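Side-chain contacts in protein Niban 2 (PDB 7CTP), which may help suppress apoptosis and promote melanoma cell invasion, as a cytosolic and membrane-associated Niban-family protein with a PH domain and a large helical region: residues 325-328 and 329-333; 500-503 and 504-508; 513-516 and 517-520; 531-534 and 535-538; 543-546 and 547-551. All blocks are in the same frame, centred on the assembly; numbering follows the deposited sequence.

Interaction 1 (325-328 and 329-333)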
loop_
_atom_site.group_PDB
_atom_site.type_symbol
_atom_site.label_atom_id
_atom_site.label_comp_id
_atom_site.label_asym_id
_atom_site.label_seq_id
_atom_site.Cartn_x
_atom_site.Cartn_y
_atom_site.Cartn_z
ATOM N N PHE A 325 31.154 -13.087 11.182
ATOM C CA PHE A 325 31.710 -12.540 9.952
ATOM C C PHE A 325 31.400 -11.051 9.795
ATOM O O PHE A 325 32.281 -10.263 9.432
ATOM C CB PHE A 325 31.172 -13.349 8.770
ATOM C CG PHE A 325 31.379 -12.715 7.424
ATOM C CD1 PHE A 325 32.649 -12.570 6.893
ATOM C CD2 PHE A 325 30.290 -12.308 6.665
ATOM C CE1 PHE A 325 32.830 -12.000 5.644
ATOM C CE2 PHE A 325 30.466 -11.740 5.416
ATOM C CZ PHE A 325 31.738 -11.584 4.907
ATOM N N ILE A 326 30.169 -10.638 10.082
ATOM C CA ILE A 326 29.707 -9.316 9.680
ATOM C C ILE A 326 29.408 -8.380 10.849
ATOM O O ILE A 326 29.331 -7.159 10.630
ATOM C CB ILE A 326 28.473 -9.425 8.760
ATOM C CG1 ILE A 326 28.332 -8.151 7.925
ATOM C CG2 ILE A 326 27.218 -9.620 9.590
ATOM C CD1 ILE A 326 29.603 -7.797 7.174
ATOM N N LEU A 327 29.229 -8.894 12.067
ATOM C CA LEU A 327 28.788 -8.036 13.165
ATOM C C LEU A 327 29.724 -6.861 13.438
ATOM O O LEU A 327 29.212 -5.750 13.661
ATOM C CB LEU A 327 28.589 -8.867 14.438
ATOM C CG LEU A 327 27.797 -8.193 15.555
ATOM C CD1 LEU A 327 26.465 -7.705 15.025
ATOM C CD2 LEU A 327 27.589 -9.145 16.720
ATOM N N PRO A 328 31.059 -7.014 13.452
ATOM C CA PRO A 328 31.914 -5.834 13.683
ATOM C C PRO A 328 31.641 -4.686 12.724
ATOM O O PRO A 328 31.379 -3.558 13.163
ATOM C CB PRO A 328 33.330 -6.396 13.505
ATOM C CG PRO A 328 33.214 -7.821 13.901
ATOM C CD PRO A 328 31.862 -8.251 13.388
ATOM N N LYS A 329 31.681 -4.957 11.419
ATOM C CA LYS A 329 31.467 -3.913 10.423
ATOM C C LYS A 329 30.044 -3.370 10.482
ATOM O O LYS A 329 29.831 -2.167 10.296
ATOM C CB LYS A 329 31.791 -4.447 9.030
ATOM C CG LYS A 329 33.270 -4.753 8.826
ATOM C CD LYS A 329 33.524 -5.411 7.484
ATOM C CE LYS A 329 35.013 -5.636 7.245
ATOM N NZ LYS A 329 35.592 -6.628 8.191
ATOM N N ALA A 330 29.059 -4.234 10.743
ATOM C CA ALA A 330 27.680 -3.768 10.836
ATOM C C ALA A 330 27.507 -2.804 12.001
ATOM O O ALA A 330 26.878 -1.748 11.859
ATOM C CB ALA A 330 26.723 -4.954 10.965
ATOM N N GLU A 331 28.060 -3.152 13.171
ATOM C CA GLU A 331 27.883 -2.305 14.344
ATOM C C GLU A 331 28.544 -0.946 14.146
ATOM O O GLU A 331 27.991 0.083 14.560
ATOM C CB GLU A 331 28.424 -3.011 15.588
ATOM C CG GLU A 331 27.429 -4.010 16.184
ATOM C CD GLU A 331 28.038 -4.883 17.273
ATOM O OE1 GLU A 331 29.276 -4.878 17.420
ATOM O OE2 GLU A 331 27.273 -5.578 17.973
ATOM N N VAL A 332 29.705 -0.919 13.488
ATOM C CA VAL A 332 30.359 0.355 13.202
ATOM C C VAL A 332 29.492 1.195 12.280
ATOM O O VAL A 332 29.357 2.412 12.462
ATOM C CB VAL A 332 31.761 0.130 12.603
ATOM C CG1 VAL A 332 32.304 1.451 12.034
ATOM C CG2 VAL A 332 32.718 -0.434 13.647
ATOM N N CYS A 333 28.868 0.554 11.282
ATOM C CA CYS A 333 28.089 1.310 10.307
ATOM C C CYS A 333 26.833 1.876 10.963
ATOM O O CYS A 333 26.447 3.022 10.701
ATOM C CB CYS A 333 27.767 0.417 9.099
ATOM S SG CYS A 333 26.890 1.250 7.725
HETATM O O HOH W 1 32.803 -7.635 10.207
#
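One face of the Glu331 carboxylate is covered by the branched end of Leu327: CG lies 3.7 Å from Glu331 CD and about as far above the carboxylate plane, while CD1 and CD2 of Leu327 approach Glu331 OE2 from the same side. The closest of these approaches is Leu327 CG to Glu331 OE2, at 3.6 Å. Two torsions produce it. Leu327 turns CG away from its own backbone N (chi1 -165°), and Glu331 sets CG beside its N and then runs extended, bringing the carboxylate across the leucine one turn back. Beneath them, Glu331 N donates to Leu327 O at 2.9 Å. The turn belongs to a proline kink in helix 260-337. Pro328 has no N-H for the turn before it, and the next backbone pair has opened, with a water in the gap: it donates to Phe325 O at 2.8 Å and accepts from Lys329 N at 3.1 Å. Regular bonding resumes at once, Ala330 N reaching Ile326 O at 2.9 Å and Val332 N reaching Pro328 O at 3.1 Å. Thr543 of helix 532-555 packs on Leu327 and Ala330, and the Phe325 ring receives Arg517 in a cation-pi contact.

Interaction 2 (500-503 and 504-508)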
loop_
_atom_site.group_PDB
_atom_site.type_symbol
_atom_site.label_atom_id
_atom_site.label_comp_id
_atom_site.label_asym_id
_atom_site.label_seq_id
_atom_site.Cartn_x
_atom_site.Cartn_y
_atom_site.Cartn_z
ATOM N N ILE A 500 17.488 -0.504 7.279
ATOM C CA ILE A 500 18.080 -1.790 6.904
ATOM C C ILE A 500 18.514 -1.778 5.436
ATOM O O ILE A 500 19.636 -2.224 5.141
ATOM C CB ILE A 500 17.136 -2.958 7.231
ATOM C CG1 ILE A 500 17.060 -3.154 8.748
ATOM C CG2 ILE A 500 17.641 -4.245 6.599
ATOM C CD1 ILE A 500 16.088 -4.234 9.170
ATOM N N PRO A 501 17.715 -1.279 4.482
ATOM C CA PRO A 501 18.223 -1.249 3.093
ATOM C C PRO A 501 19.491 -0.439 2.957
ATOM O O PRO A 501 20.369 -0.774 2.148
ATOM C CB PRO A 501 17.068 -0.620 2.303
ATOM C CG PRO A 501 15.862 -0.907 3.117
ATOM C CD PRO A 501 16.328 -0.783 4.545
ATOM N N PHE A 502 19.602 0.633 3.742
ATOM C CA PHE A 502 20.828 1.420 3.767
ATOM C C PHE A 502 22.018 0.572 4.210
ATOM O O PHE A 502 23.069 0.564 3.556
ATOM C CB PHE A 502 20.640 2.619 4.692
ATOM C CG PHE A 502 21.891 3.423 4.906
ATOM C CD1 PHE A 502 22.269 4.384 3.988
ATOM C CD2 PHE A 502 22.687 3.209 6.025
ATOM C CE1 PHE A 502 23.431 5.129 4.179
ATOM C CE2 PHE A 502 23.845 3.947 6.225
ATOM C CZ PHE A 502 24.216 4.909 5.295
ATOM N N LEU A 503 21.865 -0.144 5.323
ATOM C CA LEU A 503 22.950 -0.974 5.844
ATOM C C LEU A 503 23.311 -2.087 4.874
ATOM O O LEU A 503 24.493 -2.379 4.652
ATOM C CB LEU A 503 22.547 -1.568 7.190
ATOM C CG LEU A 503 22.480 -0.612 8.371
ATOM C CD1 LEU A 503 21.767 -1.322 9.503
ATOM C CD2 LEU A 503 23.880 -0.174 8.784
ATOM N N LEU A 504 22.297 -2.750 4.311
ATOM C CA LEU A 504 22.574 -3.850 3.399
ATOM C C LEU A 504 23.359 -3.369 2.188
ATOM O O LEU A 504 24.283 -4.049 1.731
ATOM C CB LEU A 504 21.264 -4.513 2.975
ATOM C CG LEU A 504 20.546 -5.266 4.101
ATOM C CD1 LEU A 504 19.239 -5.843 3.570
ATOM C CD2 LEU A 504 21.431 -6.370 4.690
ATOM N N LYS A 505 23.027 -2.186 1.677
ATOM C CA LYS A 505 23.764 -1.639 0.543
ATOM C C LYS A 505 25.207 -1.328 0.922
ATOM O O LYS A 505 26.138 -1.678 0.187
ATOM C CB LYS A 505 23.068 -0.394 0.005
ATOM C CG LYS A 505 23.756 0.140 -1.244
ATOM C CD LYS A 505 23.228 1.501 -1.632
ATOM C CE LYS A 505 22.245 1.383 -2.787
ATOM N NZ LYS A 505 21.320 2.549 -2.849
ATOM N N LYS A 506 25.416 -0.694 2.079
ATOM C CA LYS A 506 26.778 -0.395 2.524
ATOM C C LYS A 506 27.578 -1.673 2.749
ATOM O O LYS A 506 28.780 -1.729 2.446
ATOM C CB LYS A 506 26.740 0.440 3.804
ATOM C CG LYS A 506 26.168 1.840 3.634
ATOM C CD LYS A 506 27.037 2.704 2.728
ATOM C CE LYS A 506 26.402 4.089 2.531
ATOM N NZ LYS A 506 26.998 4.808 1.365
ATOM N N LEU A 507 26.930 -2.715 3.277
ATOM C CA LEU A 507 27.617 -3.971 3.565
ATOM C C LEU A 507 27.758 -4.882 2.349
ATOM O O LEU A 507 28.475 -5.881 2.430
ATOM C CB LEU A 507 26.895 -4.716 4.694
ATOM C CG LEU A 507 26.908 -4.044 6.077
ATOM C CD1 LEU A 507 25.925 -4.705 7.034
ATOM C CD2 LEU A 507 28.314 -4.047 6.666
ATOM N N ALA A 508 27.119 -4.558 1.224
ATOM C CA ALA A 508 27.108 -5.485 0.092
ATOM C C ALA A 508 28.495 -5.818 -0.449
ATOM O O ALA A 508 28.723 -6.998 -0.775
ATOM C CB ALA A 508 26.212 -4.940 -1.026
#
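Phe502 and Lys506 meet because their first torsions differ. Phe502 places CG opposite its backbone N (chi1 174°), swinging the ring forward along the helix, whereas Lys506 keeps CG beside its N, which sets that carbon over the ring face; the bend at chi2 (-65°) then brings CE down at the rim near CE1 and CZ of the ring. The evidence for a CH-pi contact is direct: Lys506 CG lies 4.2 Å from the centroid of the Phe502 ring and 17° off the ring normal, displaced toward the rim. Lys506 CE, just beyond the ring edge, is 3.6 Å from Phe502 CE1. Lys506 N is bonded to Phe502 O at 3.0 Å, tying the two residues through the backbone as well.

A second pair lies elsewhere on the helix surface. Ile500 and Leu504 run alongside each other and point the same way, with Ile500 CG2 at 3.8 Å from Leu504 CD1. Leu504 CG also rests on Ile500 O at 3.3 Å, the carbonyl that accepts the Leu504 N-H at 2.8 Å. Pro501 lacks an N-H for the preceding turn and kinks the helix there, but its own carbonyl still accepts from Lys505 N at 3.0 Å.

Leu504 and Leu507 pack on Tyr536 of helix 532-555, and Leu503 meets Cys333 and Val334 of helix 260-337. The apolar leucine face set against an exposed lysine edge, with partners four residues apart, marks 500-508 as an amphipathic stretch of helix 464-511 packed against neighbouring helices.

Interaction 3 (513-516 and 517-520)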
loop_
_atom_site.group_PDB
_atom_site.type_symbol
_atom_site.label_atom_id
_atom_site.label_comp_id
_atom_site.label_asym_id
_atom_site.label_seq_id
_atom_site.Cartn_x
_atom_site.Cartn_y
_atom_site.Cartn_z
ATOM N N SER A 513 29.576 -11.520 -2.134
ATOM C CA SER A 513 30.399 -12.591 -2.683
ATOM C C SER A 513 30.607 -13.717 -1.679
ATOM O O SER A 513 30.871 -14.858 -2.074
ATOM C CB SER A 513 31.751 -12.038 -3.126
ATOM O OG SER A 513 32.461 -11.521 -2.013
ATOM N N GLU A 514 30.483 -13.423 -0.387
ATOM C CA GLU A 514 30.885 -14.339 0.674
ATOM C C GLU A 514 29.737 -15.163 1.244
ATOM O O GLU A 514 29.960 -16.302 1.668
ATOM C CB GLU A 514 31.539 -13.554 1.814
ATOM C CG GLU A 514 32.866 -12.907 1.452
ATOM C CD GLU A 514 33.871 -13.905 0.915
ATOM O OE1 GLU A 514 34.054 -14.967 1.548
ATOM O OE2 GLU A 514 34.477 -13.623 -0.142
ATOM N N LEU A 515 28.526 -14.605 1.265
ATOM C CA LEU A 515 27.383 -15.297 1.858
ATOM C C LEU A 515 27.137 -16.702 1.315
ATOM O O LEU A 515 26.798 -17.589 2.121
ATOM C CB LEU A 515 26.121 -14.441 1.680
ATOM C CG LEU A 515 26.036 -13.170 2.515
ATOM C CD1 LEU A 515 24.755 -12.423 2.175
ATOM C CD2 LEU A 515 26.099 -13.499 4.001
ATOM N N PRO A 516 27.257 -16.983 0.011
ATOM C CA PRO A 516 26.978 -18.352 -0.454
ATOM C C PRO A 516 27.834 -19.415 0.213
ATOM O O PRO A 516 27.426 -20.586 0.247
ATOM C CB PRO A 516 27.249 -18.272 -1.962
ATOM C CG PRO A 516 26.946 -16.849 -2.301
ATOM C CD PRO A 516 27.450 -16.064 -1.131
ATOM N N ARG A 517 28.992 -19.051 0.764
ATOM C CA ARG A 517 29.827 -20.036 1.445
ATOM C C ARG A 517 29.150 -20.604 2.685
ATOM O O ARG A 517 29.524 -21.692 3.136
ATOM C CB ARG A 517 31.185 -19.415 1.803
ATOM C CG ARG A 517 31.279 -18.844 3.214
ATOM C CD ARG A 517 32.440 -17.854 3.367
ATOM N NE ARG A 517 32.636 -17.468 4.765
ATOM C CZ ARG A 517 33.227 -16.345 5.168
ATOM N NH1 ARG A 517 33.691 -15.472 4.280
ATOM N NH2 ARG A 517 33.355 -16.097 6.464
ATOM N N PHE A 518 28.146 -19.909 3.228
ATOM C CA PHE A 518 27.418 -20.388 4.397
ATOM C C PHE A 518 26.307 -21.373 4.055
ATOM O O PHE A 518 25.689 -21.907 4.979
ATOM C CB PHE A 518 26.787 -19.225 5.170
ATOM C CG PHE A 518 27.779 -18.264 5.785
ATOM C CD1 PHE A 518 28.471 -18.597 6.939
ATOM C CD2 PHE A 518 27.991 -17.015 5.222
ATOM C CE1 PHE A 518 29.371 -17.709 7.513
ATOM C CE2 PHE A 518 28.890 -16.123 5.791
ATOM C CZ PHE A 518 29.581 -16.472 6.936
ATOM N N GLN A 519 26.011 -21.590 2.767
ATOM C CA GLN A 519 24.921 -22.493 2.406
ATOM C C GLN A 519 25.157 -23.888 2.960
ATOM O O GLN A 519 24.209 -24.572 3.362
ATOM C CB GLN A 519 24.752 -22.567 0.893
ATOM C CG GLN A 519 23.560 -23.431 0.470
ATOM C CD GLN A 519 22.241 -22.794 0.826
ATOM O OE1 GLN A 519 22.072 -21.582 0.687
ATOM N NE2 GLN A 519 21.289 -23.606 1.285
ATOM N N GLU A 520 26.418 -24.323 2.990
ATOM C CA GLU A 520 26.750 -25.688 3.379
ATOM C C GLU A 520 26.387 -26.002 4.822
ATOM O O GLU A 520 26.399 -27.177 5.201
ATOM C CB GLU A 520 28.243 -25.932 3.143
ATOM C CG GLU A 520 29.143 -25.018 3.954
ATOM C CD GLU A 520 30.613 -25.351 3.796
ATOM O OE1 GLU A 520 31.432 -24.776 4.547
ATOM O OE2 GLU A 520 30.945 -26.176 2.918
#
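A salt bridge between residues three apart, Glu514 and Arg517, spans the start of a 3-10 turn in the connection between helices 464-511 and 532-555. Arg517 NH1 donates to Glu514 OE1 at 2.8 Å. The oxygen lies in the guanidinium plane but is met on its anti side, and the carboxylate and guanidinium planes stand 64° apart, so this is a single-point contact and not a flat two-toothed pairing. Glu514 bends at chi2 to bring the carboxylate round, while Arg517 stretches from CG to NE after an unusual first torsion (chi1 95°). The other carboxylate oxygen, Glu514 OE2, accepts a weak bond from Ser513 OG. Successive backbone bonds, each between residues three apart, identify the 3-10 pattern: Arg517 N to Glu514 O at 3.1 Å, Phe518 N to Leu515 O at 2.9 Å and Gln519 N to Pro516 O at 3.1 Å. Leu515 CD2 touches Phe518 CD2 at 4.2 Å. The turn lies between two helices: Leu515 packs on Val532 and Tyr536 of helix 532-555, while Phe518 reaches Leu318 and Lys321 of helix 260-337.

Interaction 4 (531-534 and 535-538)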
loop_
_atom_site.group_PDB
_atom_site.type_symbol
_atom_site.label_atom_id
_atom_site.label_comp_id
_atom_site.label_asym_id
_atom_site.label_seq_id
_atom_site.Cartn_x
_atom_site.Cartn_y
_atom_site.Cartn_z
ATOM N N LEU A 531 17.097 -19.632 4.857
ATOM C CA LEU A 531 17.848 -19.059 3.746
ATOM C C LEU A 531 19.024 -18.256 4.288
ATOM O O LEU A 531 18.865 -17.496 5.246
ATOM C CB LEU A 531 16.955 -18.142 2.900
ATOM C CG LEU A 531 15.881 -18.842 2.070
ATOM C CD1 LEU A 531 14.897 -17.835 1.477
ATOM C CD2 LEU A 531 16.537 -19.651 0.972
ATOM N N VAL A 532 20.196 -18.425 3.670
ATOM C CA VAL A 532 21.366 -17.639 4.071
ATOM C C VAL A 532 21.026 -16.157 4.063
ATOM O O VAL A 532 21.306 -15.421 5.019
ATOM C CB VAL A 532 22.561 -17.932 3.149
ATOM C CG1 VAL A 532 23.670 -16.916 3.396
ATOM C CG2 VAL A 532 23.080 -19.345 3.366
ATOM N N GLU A 533 20.394 -15.700 2.985
ATOM C CA GLU A 533 20.132 -14.275 2.844
ATOM C C GLU A 533 19.205 -13.759 3.939
ATOM O O GLU A 533 19.463 -12.708 4.536
ATOM C CB GLU A 533 19.546 -13.991 1.472
ATOM C CG GLU A 533 19.436 -12.522 1.189
ATOM C CD GLU A 533 20.752 -11.868 0.812
ATOM O OE1 GLU A 533 21.636 -12.567 0.273
ATOM O OE2 GLU A 533 20.884 -10.643 1.044
ATOM N N ASN A 534 18.107 -14.477 4.212
ATOM C CA ASN A 534 17.160 -14.036 5.231
ATOM C C ASN A 534 17.785 -14.050 6.621
ATOM O O ASN A 534 17.510 -13.170 7.444
ATOM C CB ASN A 534 15.919 -14.928 5.232
ATOM C CG ASN A 534 15.033 -14.693 4.037
ATOM O OD1 ASN A 534 15.486 -14.760 2.896
ATOM N ND2 ASN A 534 13.757 -14.403 4.291
ATOM N N THR A 535 18.589 -15.070 6.908
ATOM C CA THR A 535 19.265 -15.141 8.197
ATOM C C THR A 535 20.249 -13.987 8.349
ATOM O O THR A 535 20.292 -13.315 9.389
ATOM C CB THR A 535 19.968 -16.487 8.335
ATOM O OG1 THR A 535 19.002 -17.543 8.184
ATOM C CG2 THR A 535 20.630 -16.606 9.706
ATOM N N TYR A 536 21.025 -13.726 7.297
ATOM C CA TYR A 536 21.922 -12.573 7.277
ATOM C C TYR A 536 21.162 -11.270 7.510
ATOM O O TYR A 536 21.579 -10.426 8.312
ATOM C CB TYR A 536 22.670 -12.547 5.946
ATOM C CG TYR A 536 23.301 -11.210 5.591
ATOM C CD1 TYR A 536 24.377 -10.713 6.319
ATOM C CD2 TYR A 536 22.844 -10.471 4.506
ATOM C CE1 TYR A 536 24.969 -9.503 5.985
ATOM C CE2 TYR A 536 23.431 -9.260 4.162
ATOM C CZ TYR A 536 24.492 -8.783 4.906
ATOM O OH TYR A 536 25.075 -7.580 4.561
ATOM N N GLU A 537 20.030 -11.091 6.824
ATOM C CA GLU A 537 19.267 -9.860 7.003
ATOM C C GLU A 537 18.715 -9.745 8.420
ATOM O O GLU A 537 18.608 -8.637 8.959
ATOM C CB GLU A 537 18.147 -9.772 5.966
ATOM C CG GLU A 537 18.676 -9.619 4.548
ATOM C CD GLU A 537 17.598 -9.295 3.536
ATOM O OE1 GLU A 537 16.427 -9.104 3.936
ATOM O OE2 GLU A 537 17.939 -9.220 2.333
ATOM N N GLU A 538 18.368 -10.875 9.048
ATOM C CA GLU A 538 17.938 -10.837 10.445
ATOM C C GLU A 538 19.092 -10.445 11.364
ATOM O O GLU A 538 18.885 -9.744 12.362
ATOM C CB GLU A 538 17.363 -12.195 10.872
ATOM C CG GLU A 538 16.022 -12.545 10.232
ATOM C CD GLU A 538 15.499 -13.911 10.667
ATOM O OE1 GLU A 538 14.788 -14.570 9.872
ATOM O OE2 GLU A 538 15.806 -14.327 11.804
#
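Leu531 O is gripped twice by Thr535, by OG1 at 2.9 Å and by the backbone N at 3.0 Å. This is the first turn of helix 532-555, with Leu531 at the N-cap position. Thr535 N approaches nearly in line with the carbonyl (C=O...N angle 163°), whereas the hydroxyl donates from 41° above the carbonyl plane; the two donors therefore use different regions of the oxygen. Thr535 can do this because its OG1 sits beside its own N (chi1 -57°), facing back along the helix. The next turn bonds begin immediately, Tyr536 N to Val532 O and Glu537 N to Glu533 O, both at 2.9 Å.

On another side of the turn two like charges approach, Glu533 OE2 lying 3.5 Å from Glu537 OE2 with the carboxylate planes nearly perpendicular. Glu537 has partners outside, a salt bridge from OE1 to Arg213 and a hydrogen bond to OE2 from Gln217, which probably offset the repulsion; the nearby helix start may also ease it. Asn534 ND2 is hydrogen-bonded to Gln34 OE1 of helix 10-48. Bent at chi2, Glu533 runs alongside Tyr536, and its OE2 comes to the ring edge, near the ring plane, 4.0 Å from Tyr536 CD2.

Interaction 5 (543-546 and 547-551)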
loop_
_atom_site.group_PDB
_atom_site.type_symbol
_atom_site.label_atom_id
_atom_site.label_comp_id
_atom_site.label_asym_id
_atom_site.label_seq_id
_atom_site.Cartn_x
_atom_site.Cartn_y
_atom_site.Cartn_z
ATOM N N THR A 543 21.172 -5.455 14.699
ATOM C CA THR A 543 22.142 -4.417 15.043
ATOM C C THR A 543 21.500 -3.039 15.181
ATOM O O THR A 543 22.045 -2.175 15.877
ATOM C CB THR A 543 23.261 -4.360 14.003
ATOM O OG1 THR A 543 22.746 -3.833 12.772
ATOM C CG2 THR A 543 23.839 -5.728 13.767
ATOM N N VAL A 544 20.362 -2.793 14.528
ATOM C CA VAL A 544 19.664 -1.523 14.726
ATOM C C VAL A 544 18.543 -1.614 15.745
ATOM O O VAL A 544 18.001 -0.569 16.143
ATOM C CB VAL A 544 19.081 -0.967 13.411
ATOM C CG1 VAL A 544 20.170 -0.520 12.495
ATOM C CG2 VAL A 544 18.175 -1.991 12.743
ATOM N N MET A 545 18.186 -2.821 16.190
ATOM C CA MET A 545 16.978 -2.994 16.989
ATOM C C MET A 545 17.050 -2.224 18.301
ATOM O O MET A 545 16.064 -1.604 18.717
ATOM C CB MET A 545 16.740 -4.479 17.245
ATOM C CG MET A 545 15.275 -4.845 17.353
ATOM S SD MET A 545 14.304 -4.206 15.982
ATOM C CE MET A 545 12.709 -4.089 16.763
ATOM N N LYS A 546 18.207 -2.248 18.969
ATOM C CA LYS A 546 18.342 -1.534 20.238
ATOM C C LYS A 546 18.124 -0.039 20.046
ATOM O O LYS A 546 17.291 0.570 20.729
ATOM C CB LYS A 546 19.712 -1.801 20.864
ATOM C CG LYS A 546 19.976 -1.007 22.150
ATOM C CD LYS A 546 21.254 -1.478 22.828
ATOM C CE LYS A 546 21.787 -0.448 23.817
ATOM N NZ LYS A 546 23.025 0.235 23.336
ATOM N N ASP A 547 18.843 0.562 19.091
ATOM C CA ASP A 547 18.699 1.991 18.830
ATOM C C ASP A 547 17.263 2.354 18.461
ATOM O O ASP A 547 16.742 3.379 18.913
ATOM C CB ASP A 547 19.666 2.427 17.730
ATOM C CG ASP A 547 21.112 2.438 18.192
ATOM O OD1 ASP A 547 21.375 2.938 19.310
ATOM O OD2 ASP A 547 21.986 1.942 17.445
ATOM N N ILE A 548 16.597 1.515 17.663
ATOM C CA ILE A 548 15.238 1.829 17.225
ATOM C C ILE A 548 14.251 1.697 18.374
ATOM O O ILE A 548 13.420 2.584 18.601
ATOM C CB ILE A 548 14.832 0.936 16.041
ATOM C CG1 ILE A 548 15.573 1.381 14.783
ATOM C CG2 ILE A 548 13.315 0.979 15.836
ATOM C CD1 ILE A 548 15.254 0.560 13.581
ATOM N N LEU A 549 14.302 0.575 19.097
ATOM C CA LEU A 549 13.374 0.400 20.209
ATOM C C LEU A 549 13.606 1.452 21.276
ATOM O O LEU A 549 12.653 1.911 21.914
ATOM C CB LEU A 549 13.493 -1.004 20.803
ATOM C CG LEU A 549 12.985 -2.139 19.917
ATOM C CD1 LEU A 549 13.660 -3.447 20.295
ATOM C CD2 LEU A 549 11.467 -2.261 19.982
ATOM N N GLN A 550 14.862 1.864 21.466
ATOM C CA GLN A 550 15.166 2.884 22.462
ATOM C C GLN A 550 14.832 4.284 21.958
ATOM O O GLN A 550 14.422 5.140 22.746
ATOM C CB GLN A 550 16.637 2.801 22.887
ATOM C CG GLN A 550 16.872 2.216 24.288
ATOM C CD GLN A 550 16.221 3.011 25.413
ATOM O OE1 GLN A 550 15.593 4.048 25.193
ATOM N NE2 GLN A 550 16.371 2.516 26.636
ATOM N N ALA A 551 15.003 4.541 20.659
ATOM C CA ALA A 551 14.608 5.838 20.111
ATOM C C ALA A 551 13.104 6.033 20.229
ATOM O O ALA A 551 12.630 7.106 20.617
ATOM C CB ALA A 551 15.058 5.974 18.656
#
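Met545 and Leu549 make the tight part of this contact, while Lys546 and Gln550 meet chiefly through the backbone. Met545 CG lies 3.6 Å from Leu549 CD1, and the chain then bends at chi2 (50°) so that Met545 CE returns to the same leucine, 3.7 Å from Leu549 CG. The methionine thus touches the leucine at two points along its length, with the two side chains crossing at a slant. Leu549 CG also lies 3.3 Å from Met545 O, which accepts Leu549 N at 2.8 Å.

A somewhat wider apolar pair follows. Val544 CG2 and Ile548 CD1 are 4.0 Å apart, the two side chains lying side by side and pointing the same way. With Val544 CG1 beside N (chi1 -69°), CG2 falls in the crowded position between N and the carbonyl carbon, and this branch reaches Ile548. Ile548 N completes the pair by donating to Val544 O at 2.9 Å.

The Lys546 side is much looser. Its carbonyl accepts Gln550 N at 2.8 Å, but the lysine chain, extended as far as CE and bent only at chi4, is exposed, and Lys546 NZ stays 5.1 Å from Asp547 OD1, too far for a salt bridge. Val544, Met545 and Ile548, by contrast, are buried.

Val544 and Ile548 pack on Leu496 of helix 464-511, Met545 on Arg492, and Asp547 on Val334 of helix 260-337. Through apolar pairs four residues apart, this segment of helix 532-555 packs between helices 464-511 and 260-337, as in a helical bundle.

Overall arrangement
The five contacts join helices 260-337, 464-511 and 532-555, with interaction 3 in the connection between the last two. Interactions 1 and 2 have centres about 11 Å apart and meet where Cys333 SG lies 3.5 Å from Leu503 CD2. Tyr536 of interaction 4 is a shared surface: Leu507 CB of interaction 2 is 3.4 Å from its OH, and Leu515 CD1 of interaction 3 is 3.6 Å from its CD2. Interaction 5 is met by two helices, by Leu327 CD1 at 3.5 Å from Thr543 CG2 and by Leu503 CD1 at 3.5 Å from Val544 CG1. Interactions 3 and 5 do not touch, their centres lying about 28 Å apart.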